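Local atomic coordinates of acidocalcisomal pyrophosphatase (Trypanosoma cruzi, PDB entry 5CUV), a protein that probably hydrolyses inorganic pyrophosphate to phosphate with the help of magnesium. Residues L107-N112 with W136-S141; L50-K55 with L73-R78; L95-I100 with I123-G128. All coordinates share one frame; numbering follows the deposited sequence.

Overall arrangement
All three contacts belong to the small helical part at the N-terminal end of the chain, far from the annotated malate and magnesium sites, where two helix-loop-helix units pair in the manner of EF-hands. Contact 1 is the buried one, an aromatic and cation-pi cluster joining the linker between the units to helix 132-141. Contact 3 lies about 14 Å from it, centre to centre, at the surface, where a strand-to-helix junction and the turn before strand 129-130 meet through backbone atoms and the Glu97 side chain laid along Gly128; Trp138 and Ile123 bring the two together. Contact 2, partly buried, sets helix 51-56 on helix 73-87 through aliphatic groups and the stems of charged side chains, and touches contact 1 where Trp136 meets Lys77 and Leu73.

Contact 1 (L107-N112 with W136-S141); sequences LGRVMN and WAWWCS
Helix 132-141 closes the second of two EF-hand-like units, and residues 107-112 are the linker between them, leaving helix 97-106 through a Schellman motif at Gly108 and reaching the N-cap of helix 113-123 at Asn112. Trp136, on the first turn of the segment, packs on Leu73, Lys77 and Met80 of helix 73-87. Trp138, its CG anti to the backbone N, points the far end of its indole at two linker side chains. Arg109 comes tip to tip, with NH1 3.5 Å from Trp138 CH2, while Met111, a selenomethionine bent at chi2 and chi3, sets its CE 3.7 Å from the same CH2. Met111 SE lies at the ring edge, 76° off the normal and 5.4 Å from the centroid of the six-membered ring of Trp138, a Met-aromatic contact. Trp139 carries the main interaction. The bend at chi3 of Arg109 lays the guanidinium over one face of this indole, planes 27° apart; CZ of Arg109 sits 3.8 Å from the centroid of the Trp139 six-membered ring and NH2 lies above the ring system. This is a cation-pi stack, and NH1 makes a further weak hydrogen bond to His142 O. Leu107 crosses obliquely, its CB 3.6 Å from Trp139 CH2. The indole N-H of Trp139 is taken by Asn255 OD1 of the second subunit, so the ring that carries the arginine also meets the subunit interface. At the end of the segment, Ser141 OG turns back along the helix and donates to Ala137 O at 2.9 Å, nearly along the C=O axis.

Contact 2 (L50-K55 with L73-R78); sequences LPEACK and LSMEKR
Leu50 and Met75 cross at about a right angle, the leucine reaching in from the N-cap position of helix 51-56 and the selenomethionine from the first turn of helix 73-87. With CG anti to the carbonyl carbon, Leu50 carries its branch point to the facing helix, where the two methyls divide: CD1 ends 3.7 Å from Met75 CE, and CD2 ends 3.5 Å from Arg78 CD. Against Arg78 the leucine runs alongside, the two side chains sliding past each other in opposite directions, so that CD2 rests on the aliphatic CB, CG and CD of the arginine. Beyond CD the arginine bends at chi3 (-87°) and its guanidinium turns to meet Pro51 tip to tip. Pro51 CD stands over the centre of one guanidinium face, 3.8 Å from Arg78 CZ. Helix 73-87 is the entering helix of the first EF-hand-like unit, and the contact lays the short preceding helix 51-56 against its start; Leu63 of helix 60-66 touches both Glu52 and Met75, so three helices meet here. Glu52 comes at Met75 head-on. Its chain is bent at chi2, bringing the carboxylate beside the selenomethionine stem, with OE1 3.5 Å from Met75 CG. The other oxygen, OE2, is 4.7 Å from Arg78 NH1, too far for a salt bridge, though the opposite charges probably attract weakly. Each helix start has an outside polar anchor: Leu50 N donates to Glu60 OE1, and Met75 N to Thr72 OG1. Glu76, whose CB points away from helix 51-56, packs on Asn255 of the second subunit.

Contact 3 (L95-I100 with I123-G128); sequences LEERKI and INAIDG
Glu97, at the start of the helix that follows strand 95-96, points its CB toward the turn at Ala125-Gly128. From there CG, anti to the carbonyl carbon and beside the backbone N, passes 3.5 Å from Gly128 O. The chain is extended beyond CG, so CD comes next over the same residue, 3.7 Å from Gly128 CA. At the tip both carboxylate oxygens lie by Gly128 CA, OE1 at 3.8 Å from it, and of the two OE1 also comes near Ala125, 4.1 Å from Ala125 CB. The stem thus lies along Gly128. This residue has a positive phi, well suited to glycine, and ends a type I turn whose Gly128 N bonds back to Ala125 O. Backbone atoms at the base of Glu97 join in. Glu97 N donates to Gly128 O at 3.2 Å, a weak bond bent to 132° at the hydrogen, and Glu96 CA offers the same oxygen a straighter CA-H...O contact at 3.4 Å (152°). The layout is consistent with a paired EF-hand: two loops held side by side by a short antiparallel sheet, strands 95-96 and 129-130, in which Leu95 shares backbone hydrogen bonds with Ile130. Gly128 lies just before the second strand, so its carbonyl continues the coupling onto the first turn of helix 97-106. Glu97 also touches Ile130 and Lys120 of helix 113-123. On the same surface Arg98 NH1 forms a salt bridge with Glu96 OE1 at 2.8 Å, meeting the syn lone pair of that oxygen, which sits 22° out of the Arg98 guanidinium plane, while Glu96 O accepts from both Lys99 N and Ile100 N in the first helical turn.

Contact 1 (L107-N112 with W136-S141)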
loop_
_atom_site.group_PDB
_atom_site.type_symbol
_atom_site.label_atom_id
_atom_site.label_comp_id
_atom_site.label_asym_id
_atom_site.label_seq_id
_atom_site.Cartn_x
_atom_site.Cartn_y
_atom_site.Cartn_z
ATOM N N LEU A 107 -31.593 -30.630 -16.747
ATOM C CA LEU A 107 -30.622 -31.287 -15.887
ATOM C C LEU A 107 -29.238 -31.318 -16.447
ATOM O O LEU A 107 -28.327 -31.893 -15.833
ATOM C CB LEU A 107 -31.037 -32.694 -15.573
ATOM C CG LEU A 107 -32.258 -32.654 -14.677
ATOM C CD1 LEU A 107 -32.820 -34.060 -14.557
ATOM C CD2 LEU A 107 -31.914 -32.036 -13.332
ATOM N N GLY A 108 -29.085 -30.703 -17.617
ATOM C CA GLY A 108 -27.794 -30.637 -18.262
ATOM C C GLY A 108 -27.513 -31.597 -19.400
ATOM O O GLY A 108 -26.422 -31.525 -19.987
ATOM N N ARG A 109 -28.451 -32.480 -19.746
ATOM C CA ARG A 109 -28.181 -33.433 -20.828
ATOM C C ARG A 109 -28.360 -32.906 -22.271
ATOM O O ARG A 109 -29.267 -32.134 -22.584
ATOM C CB ARG A 109 -29.007 -34.694 -20.599
ATOM C CG ARG A 109 -28.642 -35.833 -21.513
ATOM C CD ARG A 109 -29.349 -37.108 -21.108
ATOM N NE ARG A 109 -29.039 -37.486 -19.740
ATOM C CZ ARG A 109 -29.146 -38.728 -19.304
ATOM N NH1 ARG A 109 -29.550 -39.658 -20.149
ATOM N NH2 ARG A 109 -28.844 -39.041 -18.045
ATOM N N VAL A 110 -27.476 -33.337 -23.158
ATOM C CA VAL A 110 -27.532 -32.887 -24.544
ATOM C C VAL A 110 -28.449 -33.780 -25.365
ATOM O O VAL A 110 -28.013 -34.767 -25.966
ATOM C CB VAL A 110 -26.093 -32.795 -25.154
ATOM C CG1 VAL A 110 -25.214 -31.868 -24.275
ATOM C CG2 VAL A 110 -25.460 -34.206 -25.281
HETATM N N MSE A 111 -29.707 -33.403 -25.529
HETATM C CA MSE A 111 -30.687 -34.219 -26.215
HETATM C C MSE A 111 -30.973 -33.863 -27.592
HETATM O O MSE A 111 -31.844 -33.194 -27.942
HETATM C CB MSE A 111 -32.027 -34.318 -25.531
HETATM C CG MSE A 111 -32.273 -34.581 -24.055
HETATM SE SE MSE A 111 -32.371 -36.396 -23.536
HETATM C CE MSE A 111 -34.039 -37.165 -23.703
ATOM N N ASN A 112 -30.208 -34.366 -28.489
ATOM C CA ASN A 112 -30.444 -34.071 -29.905
ATOM C C ASN A 112 -31.584 -34.887 -30.540
ATOM O O ASN A 112 -32.093 -35.837 -29.943
ATOM C CB ASN A 112 -29.171 -34.199 -30.748
ATOM C CG ASN A 112 -28.383 -35.436 -30.438
ATOM O OD1 ASN A 112 -28.927 -36.535 -30.386
ATOM N ND2 ASN A 112 -27.076 -35.268 -30.240
ATOM N N TRP A 136 -36.620 -42.576 -14.228
ATOM C CA TRP A 136 -35.434 -42.876 -13.439
ATOM C C TRP A 136 -34.733 -44.133 -13.928
ATOM O O TRP A 136 -33.531 -44.180 -13.971
ATOM C CB TRP A 136 -35.795 -42.970 -11.946
ATOM C CG TRP A 136 -34.615 -43.253 -11.058
ATOM C CD1 TRP A 136 -34.444 -44.345 -10.265
ATOM C CD2 TRP A 136 -33.402 -42.480 -10.932
ATOM N NE1 TRP A 136 -33.205 -44.316 -9.655
ATOM C CE2 TRP A 136 -32.543 -43.188 -10.045
ATOM C CE3 TRP A 136 -32.957 -41.269 -11.483
ATOM C CZ2 TRP A 136 -31.267 -42.728 -9.694
ATOM C CZ3 TRP A 136 -31.683 -40.806 -11.136
ATOM C CH2 TRP A 136 -30.850 -41.541 -10.244
ATOM N N ALA A 137 -35.483 -45.139 -14.344
ATOM C CA ALA A 137 -34.876 -46.382 -14.836
ATOM C C ALA A 137 -34.095 -46.119 -16.111
ATOM O O ALA A 137 -33.012 -46.669 -16.346
ATOM C CB ALA A 137 -35.946 -47.406 -15.103
ATOM N N TRP A 138 -34.652 -45.254 -16.936
ATOM C CA TRP A 138 -34.013 -44.918 -18.204
ATOM C C TRP A 138 -32.739 -44.076 -18.001
ATOM O O TRP A 138 -31.734 -44.318 -18.665
ATOM C CB TRP A 138 -34.999 -44.152 -19.123
ATOM C CG TRP A 138 -34.324 -43.626 -20.371
ATOM C CD1 TRP A 138 -33.934 -44.353 -21.469
ATOM C CD2 TRP A 138 -33.878 -42.297 -20.595
ATOM N NE1 TRP A 138 -33.267 -43.551 -22.365
ATOM C CE2 TRP A 138 -33.218 -42.280 -21.853
ATOM C CE3 TRP A 138 -33.956 -41.113 -19.858
ATOM C CZ2 TRP A 138 -32.643 -41.115 -22.385
ATOM C CZ3 TRP A 138 -33.376 -39.948 -20.388
ATOM C CH2 TRP A 138 -32.731 -39.961 -21.637
ATOM N N TRP A 139 -32.826 -43.078 -17.106
ATOM C CA TRP A 139 -31.728 -42.150 -16.768
ATOM C C TRP A 139 -30.471 -42.893 -16.297
ATOM O O TRP A 139 -29.361 -42.665 -16.781
ATOM C CB TRP A 139 -32.195 -41.210 -15.650
ATOM C CG TRP A 139 -31.212 -40.117 -15.276
ATOM C CD1 TRP A 139 -30.285 -40.145 -14.266
ATOM C CD2 TRP A 139 -31.148 -38.808 -15.835
ATOM N NE1 TRP A 139 -29.660 -38.931 -14.157
ATOM C CE2 TRP A 139 -30.174 -38.089 -15.110
ATOM C CE3 TRP A 139 -31.829 -38.163 -16.874
ATOM C CZ2 TRP A 139 -29.870 -36.739 -15.396
ATOM C CZ3 TRP A 139 -31.529 -36.840 -17.149
ATOM C CH2 TRP A 139 -30.560 -36.140 -16.411
ATOM N N CYS A 140 -30.686 -43.772 -15.329
ATOM C CA CYS A 140 -29.645 -44.571 -14.764
ATOM C C CYS A 140 -29.054 -45.492 -15.775
ATOM O O CYS A 140 -27.931 -45.907 -15.606
ATOM C CB CYS A 140 -30.172 -45.388 -13.618
ATOM S SG CYS A 140 -30.636 -44.362 -12.249
ATOM N N SER A 141 -29.768 -45.816 -16.836
ATOM C CA SER A 141 -29.197 -46.736 -17.810
ATOM C C SER A 141 -28.519 -46.055 -18.969
ATOM O O SER A 141 -27.880 -46.699 -19.781
ATOM C CB SER A 141 -30.274 -47.689 -18.320
ATOM O OG SER A 141 -30.878 -48.353 -17.217
#

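Contact 2 (L50-K55 with L73-R78)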
loop_
_atom_site.group_PDB
_atom_site.type_symbol
_atom_site.label_atom_id
_atom_site.label_comp_id
_atom_site.label_asym_id
_atom_site.label_seq_id
_atom_site.Cartn_x
_atom_site.Cartn_y
_atom_site.Cartn_z
ATOM N N LEU A 50 -34.362 -35.706 2.860
ATOM C CA LEU A 50 -33.715 -36.989 2.777
ATOM C C LEU A 50 -33.531 -37.543 4.199
ATOM O O LEU A 50 -33.211 -36.806 5.126
ATOM C CB LEU A 50 -32.353 -36.848 2.091
ATOM C CG LEU A 50 -32.266 -36.201 0.719
ATOM C CD1 LEU A 50 -30.883 -36.417 0.149
ATOM C CD2 LEU A 50 -33.253 -36.815 -0.201
ATOM N N PRO A 51 -33.762 -38.853 4.391
ATOM C CA PRO A 51 -33.589 -39.410 5.729
ATOM C C PRO A 51 -32.177 -39.222 6.292
ATOM O O PRO A 51 -32.036 -38.817 7.437
ATOM C CB PRO A 51 -33.959 -40.886 5.541
ATOM C CG PRO A 51 -33.610 -41.159 4.108
ATOM C CD PRO A 51 -34.134 -39.907 3.427
ATOM N N GLU A 52 -31.131 -39.498 5.515
ATOM C CA GLU A 52 -29.777 -39.336 6.044
ATOM C C GLU A 52 -29.528 -37.953 6.672
ATOM O O GLU A 52 -28.736 -37.827 7.605
ATOM C CB GLU A 52 -28.708 -39.677 4.981
ATOM C CG GLU A 52 -29.062 -39.388 3.528
ATOM C CD GLU A 52 -30.161 -40.315 2.912
ATOM O OE1 GLU A 52 -29.968 -41.567 2.814
ATOM O OE2 GLU A 52 -31.222 -39.759 2.509
ATOM N N ALA A 53 -30.222 -36.926 6.183
ATOM C CA ALA A 53 -30.088 -35.587 6.729
ATOM C C ALA A 53 -30.787 -35.537 8.092
ATOM O O ALA A 53 -30.133 -35.307 9.103
ATOM C CB ALA A 53 -30.685 -34.581 5.777
ATOM N N CYS A 54 -32.097 -35.752 8.121
ATOM C CA CYS A 54 -32.875 -35.776 9.371
ATOM C C CYS A 54 -32.226 -36.585 10.492
ATOM O O CYS A 54 -32.144 -36.122 11.633
ATOM C CB CYS A 54 -34.252 -36.392 9.137
ATOM S SG CYS A 54 -35.004 -35.939 7.578
ATOM N N LYS A 55 -31.816 -37.814 10.176
ATOM C CA LYS A 55 -31.175 -38.663 11.163
ATOM C C LYS A 55 -30.012 -37.933 11.806
ATOM O O LYS A 55 -29.897 -37.906 13.010
ATOM C CB LYS A 55 -30.671 -39.962 10.524
ATOM C CG LYS A 55 -29.327 -40.534 11.107
ATOM C CD LYS A 55 -28.184 -40.467 10.066
ATOM C CE LYS A 55 -28.586 -41.093 8.675
ATOM N NZ LYS A 55 -27.550 -41.003 7.557
ATOM N N LEU A 73 -26.936 -43.657 -4.816
ATOM C CA LEU A 73 -27.843 -43.636 -5.945
ATOM C C LEU A 73 -29.221 -43.496 -5.303
ATOM O O LEU A 73 -30.112 -42.848 -5.834
ATOM C CB LEU A 73 -27.737 -44.935 -6.724
ATOM C CG LEU A 73 -28.604 -44.980 -7.984
ATOM C CD1 LEU A 73 -28.271 -43.819 -8.925
ATOM C CD2 LEU A 73 -28.376 -46.306 -8.669
ATOM N N SER A 74 -29.384 -44.095 -4.133
ATOM C CA SER A 74 -30.653 -43.996 -3.436
ATOM C C SER A 74 -30.946 -42.529 -3.177
ATOM O O SER A 74 -32.075 -42.074 -3.401
ATOM C CB SER A 74 -30.586 -44.744 -2.101
ATOM O OG SER A 74 -31.337 -44.080 -1.087
HETATM N N MSE A 75 -29.933 -41.788 -2.715
HETATM C CA MSE A 75 -30.130 -40.378 -2.408
HETATM C C MSE A 75 -30.389 -39.512 -3.683
HETATM O O MSE A 75 -31.235 -38.597 -3.677
HETATM C CB MSE A 75 -28.909 -39.854 -1.654
HETATM C CG MSE A 75 -28.748 -40.449 -0.264
HETATM SE SE MSE A 75 -27.174 -39.875 0.668
HETATM C CE MSE A 75 -27.728 -38.044 1.048
ATOM N N GLU A 76 -29.692 -39.791 -4.782
ATOM C CA GLU A 76 -29.964 -39.015 -5.986
ATOM C C GLU A 76 -31.420 -39.243 -6.468
ATOM O O GLU A 76 -32.099 -38.305 -6.874
ATOM C CB GLU A 76 -28.935 -39.390 -7.045
ATOM C CG GLU A 76 -27.520 -38.935 -6.660
ATOM C CD GLU A 76 -26.456 -39.323 -7.699
ATOM O OE1 GLU A 76 -26.244 -40.548 -7.886
ATOM O OE2 GLU A 76 -25.840 -38.406 -8.328
ATOM N N LYS A 77 -31.900 -40.480 -6.362
ATOM C CA LYS A 77 -33.258 -40.836 -6.738
ATOM C C LYS A 77 -34.264 -39.961 -6.037
ATOM O O LYS A 77 -35.145 -39.363 -6.668
ATOM C CB LYS A 77 -33.549 -42.270 -6.340
ATOM C CG LYS A 77 -34.928 -42.805 -6.685
ATOM C CD LYS A 77 -34.751 -44.215 -7.248
ATOM C CE LYS A 77 -36.054 -44.959 -7.528
ATOM N NZ LYS A 77 -36.785 -45.330 -6.287
ATOM N N ARG A 78 -34.149 -39.882 -4.724
ATOM C CA ARG A 78 -35.119 -39.110 -3.989
ATOM C C ARG A 78 -35.060 -37.634 -4.384
ATOM O O ARG A 78 -36.040 -36.892 -4.240
ATOM C CB ARG A 78 -34.934 -39.317 -2.483
ATOM C CG ARG A 78 -36.154 -38.854 -1.696
ATOM C CD ARG A 78 -35.994 -38.970 -0.165
ATOM N NE ARG A 78 -36.355 -40.274 0.426
ATOM C CZ ARG A 78 -35.648 -41.401 0.308
ATOM N NH1 ARG A 78 -34.506 -41.437 -0.403
ATOM N NH2 ARG A 78 -36.071 -42.497 0.938
#

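Contact 3 (L95-I100 with I123-G128)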
loop_
_atom_site.group_PDB
_atom_site.type_symbol
_atom_site.label_atom_id
_atom_site.label_comp_id
_atom_site.label_asym_id
_atom_site.label_seq_id
_atom_site.Cartn_x
_atom_site.Cartn_y
_atom_site.Cartn_z
ATOM N N LEU A 95 -45.451 -37.677 -16.719
ATOM C CA LEU A 95 -45.247 -36.518 -17.602
ATOM C C LEU A 95 -45.250 -36.847 -19.104
ATOM O O LEU A 95 -44.855 -37.947 -19.507
ATOM C CB LEU A 95 -43.913 -35.845 -17.297
ATOM C CG LEU A 95 -43.781 -34.974 -16.071
ATOM C CD1 LEU A 95 -42.329 -34.658 -15.906
ATOM C CD2 LEU A 95 -44.630 -33.734 -16.218
ATOM N N GLU A 96 -45.669 -35.889 -19.928
ATOM C CA GLU A 96 -45.649 -36.100 -21.367
ATOM C C GLU A 96 -44.184 -36.061 -21.806
ATOM O O GLU A 96 -43.379 -35.350 -21.231
ATOM C CB GLU A 96 -46.468 -35.022 -22.096
ATOM C CG GLU A 96 -47.922 -34.876 -21.538
ATOM C CD GLU A 96 -48.835 -33.898 -22.325
ATOM O OE1 GLU A 96 -48.339 -33.136 -23.216
ATOM O OE2 GLU A 96 -50.066 -33.899 -22.026
ATOM N N GLU A 97 -43.845 -36.839 -22.826
ATOM C CA GLU A 97 -42.489 -36.916 -23.317
ATOM C C GLU A 97 -41.874 -35.597 -23.756
ATOM O O GLU A 97 -40.683 -35.536 -24.039
ATOM C CB GLU A 97 -42.429 -37.906 -24.478
ATOM C CG GLU A 97 -42.888 -39.336 -24.126
ATOM C CD GLU A 97 -42.984 -40.249 -25.366
ATOM O OE1 GLU A 97 -42.880 -41.504 -25.220
ATOM O OE2 GLU A 97 -43.175 -39.696 -26.483
ATOM N N ARG A 98 -42.666 -34.538 -23.842
ATOM C CA ARG A 98 -42.126 -33.254 -24.291
ATOM C C ARG A 98 -41.580 -32.542 -23.037
ATOM O O ARG A 98 -40.703 -31.676 -23.122
ATOM C CB ARG A 98 -43.228 -32.410 -24.989
ATOM C CG ARG A 98 -44.135 -31.651 -23.988
ATOM C CD ARG A 98 -45.656 -31.645 -24.258
ATOM N NE ARG A 98 -46.090 -30.541 -25.110
ATOM C CZ ARG A 98 -47.315 -30.022 -25.088
ATOM N NH1 ARG A 98 -48.237 -30.498 -24.257
ATOM N NH2 ARG A 98 -47.619 -29.033 -25.918
ATOM N N LYS A 99 -42.107 -32.933 -21.880
ATOM C CA LYS A 99 -41.696 -32.343 -20.622
ATOM C C LYS A 99 -40.433 -33.033 -20.192
ATOM O O LYS A 99 -39.433 -32.387 -19.925
ATOM C CB LYS A 99 -42.785 -32.500 -19.571
ATOM C CG LYS A 99 -43.652 -31.276 -19.477
ATOM C CD LYS A 99 -42.790 -30.019 -19.401
ATOM C CE LYS A 99 -43.647 -28.760 -19.363
ATOM N NZ LYS A 99 -44.566 -28.745 -20.564
ATOM N N ILE A 100 -40.488 -34.350 -20.115
ATOM C CA ILE A 100 -39.327 -35.151 -19.777
ATOM C C ILE A 100 -38.137 -34.648 -20.635
ATOM O O ILE A 100 -36.994 -34.687 -20.202
ATOM C CB ILE A 100 -39.578 -36.649 -20.122
ATOM C CG1 ILE A 100 -40.638 -37.245 -19.175
ATOM C CG2 ILE A 100 -38.242 -37.384 -20.182
ATOM C CD1 ILE A 100 -40.106 -38.115 -18.069
ATOM N N ILE A 123 -38.366 -46.248 -23.351
ATOM C CA ILE A 123 -39.525 -46.248 -22.479
ATOM C C ILE A 123 -40.715 -46.886 -23.178
ATOM O O ILE A 123 -41.633 -47.398 -22.525
ATOM C CB ILE A 123 -39.911 -44.834 -22.026
ATOM C CG1 ILE A 123 -38.671 -44.081 -21.560
ATOM C CG2 ILE A 123 -40.882 -44.926 -20.846
ATOM C CD1 ILE A 123 -38.392 -44.233 -20.048
ATOM N N ASN A 124 -40.701 -46.878 -24.497
ATOM C CA ASN A 124 -41.794 -47.466 -25.227
ATOM C C ASN A 124 -43.129 -47.183 -24.515
ATOM O O ASN A 124 -43.825 -48.100 -24.080
ATOM C CB ASN A 124 -41.545 -48.970 -25.359
ATOM C CG ASN A 124 -42.549 -49.659 -26.278
ATOM O OD1 ASN A 124 -43.051 -49.066 -27.271
ATOM N ND2 ASN A 124 -42.833 -50.925 -25.973
ATOM N N ALA A 125 -43.460 -45.902 -24.371
ATOM C CA ALA A 125 -44.710 -45.492 -23.727
ATOM C C ALA A 125 -45.738 -45.060 -24.809
ATOM O O ALA A 125 -45.932 -43.866 -25.086
ATOM C CB ALA A 125 -44.429 -44.353 -22.780
ATOM N N ILE A 126 -46.389 -46.049 -25.406
ATOM C CA ILE A 126 -47.347 -45.837 -26.475
ATOM C C ILE A 126 -48.242 -44.596 -26.323
ATOM O O ILE A 126 -48.528 -43.919 -27.312
ATOM C CB ILE A 126 -48.199 -47.070 -26.629
ATOM C CG1 ILE A 126 -48.475 -47.352 -28.095
ATOM C CG2 ILE A 126 -49.481 -46.900 -25.830
ATOM C CD1 ILE A 126 -49.597 -48.385 -28.285
ATOM N N ASP A 127 -48.667 -44.276 -25.105
ATOM C CA ASP A 127 -49.513 -43.098 -24.898
ATOM C C ASP A 127 -48.688 -41.813 -24.596
ATOM O O ASP A 127 -49.232 -40.697 -24.519
ATOM C CB ASP A 127 -50.537 -43.380 -23.783
ATOM C CG ASP A 127 -49.920 -43.391 -22.399
ATOM O OD1 ASP A 127 -48.829 -43.985 -22.259
ATOM O OD2 ASP A 127 -50.531 -42.826 -21.460
ATOM N N GLY A 128 -47.367 -41.989 -24.443
ATOM C CA GLY A 128 -46.457 -40.869 -24.202
ATOM C C GLY A 128 -46.458 -40.357 -22.775
ATOM O O GLY A 128 -45.948 -39.279 -22.471
#